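Local coordinates for protein adenosine 5'-monophosphoramidase (Candida albicans, PDB 6IQ1) that probably hydrolyses adenosine 5'-monophosphoramidates to AMP as a homodimer of the histidine triad (HINT) family, at residues 35-40 with 108-113. Sequence-based numbering, arbitrary orientation.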
loop_
_atom_site.group_PDB
_atom_site.type_symbol
_atom_site.label_atom_id
_atom_site.label_comp_id
_atom_site.label_asym_id
_atom_site.label_seq_id
_atom_site.Cartn_x
_atom_site.Cartn_y
_atom_site.Cartn_z
ATOM N N GLN D 35 -14.821 -3.032 -11.385
ATOM C CA GLN D 35 -15.725 -2.138 -10.659
ATOM C C GLN D 35 -14.934 -0.943 -10.136
ATOM O O GLN D 35 -14.864 -0.717 -8.923
ATOM C CB GLN D 35 -16.426 -2.863 -9.511
ATOM C CG GLN D 35 -16.936 -4.251 -9.876
ATOM C CD GLN D 35 -17.525 -5.021 -8.704
ATOM O OE1 GLN D 35 -16.810 -5.705 -7.980
ATOM N NE2 GLN D 35 -18.839 -4.932 -8.534
ATOM N N PRO D 36 -14.344 -0.145 -11.024
ATOM C CA PRO D 36 -13.350 0.839 -10.584
ATOM C C PRO D 36 -13.968 1.973 -9.775
ATOM O O PRO D 36 -15.137 2.334 -9.951
ATOM C CB PRO D 36 -12.767 1.355 -11.904
ATOM C CG PRO D 36 -13.892 1.214 -12.886
ATOM C CD PRO D 36 -14.618 -0.045 -12.470
ATOM N N ILE D 37 -13.164 2.517 -8.852
ATOM C CA ILE D 37 -13.529 3.728 -8.130
ATOM C C ILE D 37 -12.830 4.958 -8.697
ATOM O O ILE D 37 -13.082 6.079 -8.237
ATOM C CB ILE D 37 -13.257 3.591 -6.614
ATOM C CG1 ILE D 37 -11.767 3.777 -6.292
ATOM C CG2 ILE D 37 -13.794 2.260 -6.080
ATOM C CD1 ILE D 37 -11.473 3.851 -4.812
ATOM N N ALA D 38 -11.952 4.772 -9.680
ATOM C CA ALA D 38 -11.357 5.840 -10.464
ATOM C C ALA D 38 -11.058 5.244 -11.821
ATOM O O ALA D 38 -11.083 4.027 -11.989
ATOM C CB ALA D 38 -10.078 6.398 -9.827
ATOM N N GLU D 39 -10.703 6.104 -12.774
ATOM C CA GLU D 39 -10.681 5.696 -14.174
ATOM C C GLU D 39 -9.802 4.461 -14.408
ATOM O O GLU D 39 -10.292 3.404 -14.842
ATOM C CB GLU D 39 -10.235 6.855 -15.058
ATOM C CG GLU D 39 -10.331 6.485 -16.521
ATOM C CD GLU D 39 -10.040 7.633 -17.440
ATOM O OE1 GLU D 39 -9.744 8.745 -16.940
ATOM O OE2 GLU D 39 -10.118 7.418 -18.668
ATOM N N ALA D 40 -8.508 4.573 -14.146
ATOM C CA ALA D 40 -7.611 3.440 -14.388
ATOM C C ALA D 40 -7.215 2.768 -13.082
ATOM O O ALA D 40 -6.036 2.578 -12.792
ATOM C CB ALA D 40 -6.379 3.889 -15.162
ATOM N N HIS D 108 -4.196 -2.049 -4.634
ATOM C CA HIS D 108 -4.911 -1.111 -5.494
ATOM C C HIS D 108 -3.991 0.053 -5.855
ATOM O O HIS D 108 -3.401 0.690 -4.969
ATOM C CB HIS D 108 -6.170 -0.550 -4.816
ATOM C CG HIS D 108 -7.144 -1.583 -4.343
ATOM N ND1 HIS D 108 -8.243 -1.965 -5.082
ATOM C CD2 HIS D 108 -7.191 -2.302 -3.195
ATOM C CE1 HIS D 108 -8.920 -2.883 -4.413
ATOM N NE2 HIS D 108 -8.299 -3.108 -3.267
ATOM N N LEU D 109 -3.880 0.340 -7.146
ATOM C CA LEU D 109 -3.272 1.577 -7.634
ATOM C C LEU D 109 -4.420 2.466 -8.093
ATOM O O LEU D 109 -5.052 2.186 -9.119
ATOM C CB LEU D 109 -2.284 1.317 -8.771
ATOM C CG LEU D 109 -1.831 2.608 -9.464
ATOM C CD1 LEU D 109 -1.176 3.567 -8.470
ATOM C CD2 LEU D 109 -0.892 2.342 -10.613
ATOM N N ILE D 110 -4.720 3.510 -7.321
ATOM C CA ILE D 110 -5.936 4.283 -7.557
ATOM C C ILE D 110 -5.599 5.728 -7.883
ATOM O O ILE D 110 -5.159 6.470 -6.995
ATOM C CB ILE D 110 -6.876 4.250 -6.349
ATOM C CG1 ILE D 110 -7.000 2.843 -5.779
ATOM C CG2 ILE D 110 -8.224 4.810 -6.747
ATOM C CD1 ILE D 110 -7.671 2.830 -4.402
ATOM N N PRO D 111 -5.794 6.164 -9.124
ATOM C CA PRO D 111 -5.582 7.581 -9.454
ATOM C C PRO D 111 -6.522 8.493 -8.675
ATOM O O PRO D 111 -7.668 8.138 -8.393
ATOM C CB PRO D 111 -5.852 7.625 -10.960
ATOM C CG PRO D 111 -5.423 6.221 -11.426
ATOM C CD PRO D 111 -5.931 5.329 -10.331
ATOM N N LYS D 112 -6.023 9.670 -8.293
ATOM C CA LYS D 112 -6.823 10.623 -7.511
ATOM C C LYS D 112 -6.929 11.928 -8.294
ATOM O O LYS D 112 -6.093 12.817 -8.139
ATOM C CB LYS D 112 -6.219 10.860 -6.111
ATOM C CG LYS D 112 -7.064 11.753 -5.207
ATOM C CD LYS D 112 -8.253 10.994 -4.662
ATOM C CE LYS D 112 -9.123 11.858 -3.771
ATOM N NZ LYS D 112 -10.373 11.150 -3.368
ATOM N N LYS D 113 -7.969 12.046 -9.121
ATOM C CA LYS D 113 -8.119 13.194 -10.010
ATOM C C LYS D 113 -8.969 14.312 -9.414
ATOM O O LYS D 113 -8.843 15.470 -9.834
ATOM C CB LYS D 113 -8.721 12.744 -11.346
ATOM C CG LYS D 113 -7.765 11.927 -12.213
ATOM C CD LYS D 113 -8.445 11.436 -13.489
ATOM C CE LYS D 113 -7.709 11.912 -14.739
ATOM N NZ LYS D 113 -8.090 11.097 -15.927
#
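In this HIT domain the loop joining strands 28-32 and 42-46 folds over the C-terminal half of strand 107-112, the strand that begins within the predicted histidine triad motif, and I37, A38, A40 and E39 meet I110, P111 and K113 there. I37 and I110 carry the apolar part, their side chains crossing at a slant: CG1 of I37 lies 3.7 Å from CG2 of I110, and CD1 of I37 is 4.0 Å from CD1 of I110. Chi1 of I110, -44°, sets CG1 beside the backbone N, and CG2, anti to that N, also meets A38 CB at 3.9 Å. A38 points its methyl at the strand, with CB 3.3 Å from the carbonyl O of P111. The ring of P111 turns toward the loop, its CD 3.7 Å from A40 O. At the outer edge E39, extended with CG anti to the backbone N (chi1 -175°), reaches K113, and OE1 to NZ at 3.0 Å makes a salt bridge whose hydrogen bond is weak. Nearby, H41 bonds to both I37 N and H108 ND1, tying the loop to a histidine that by similarity binds AMP, while W123 of the second subunit packs on I37 and meets the H108 ring edge-to-face. No backbone hydrogen bond joins the two segments, so mainly apolar, buried packing holds them together, with one charged pair, between exposed residues, at the outer edge.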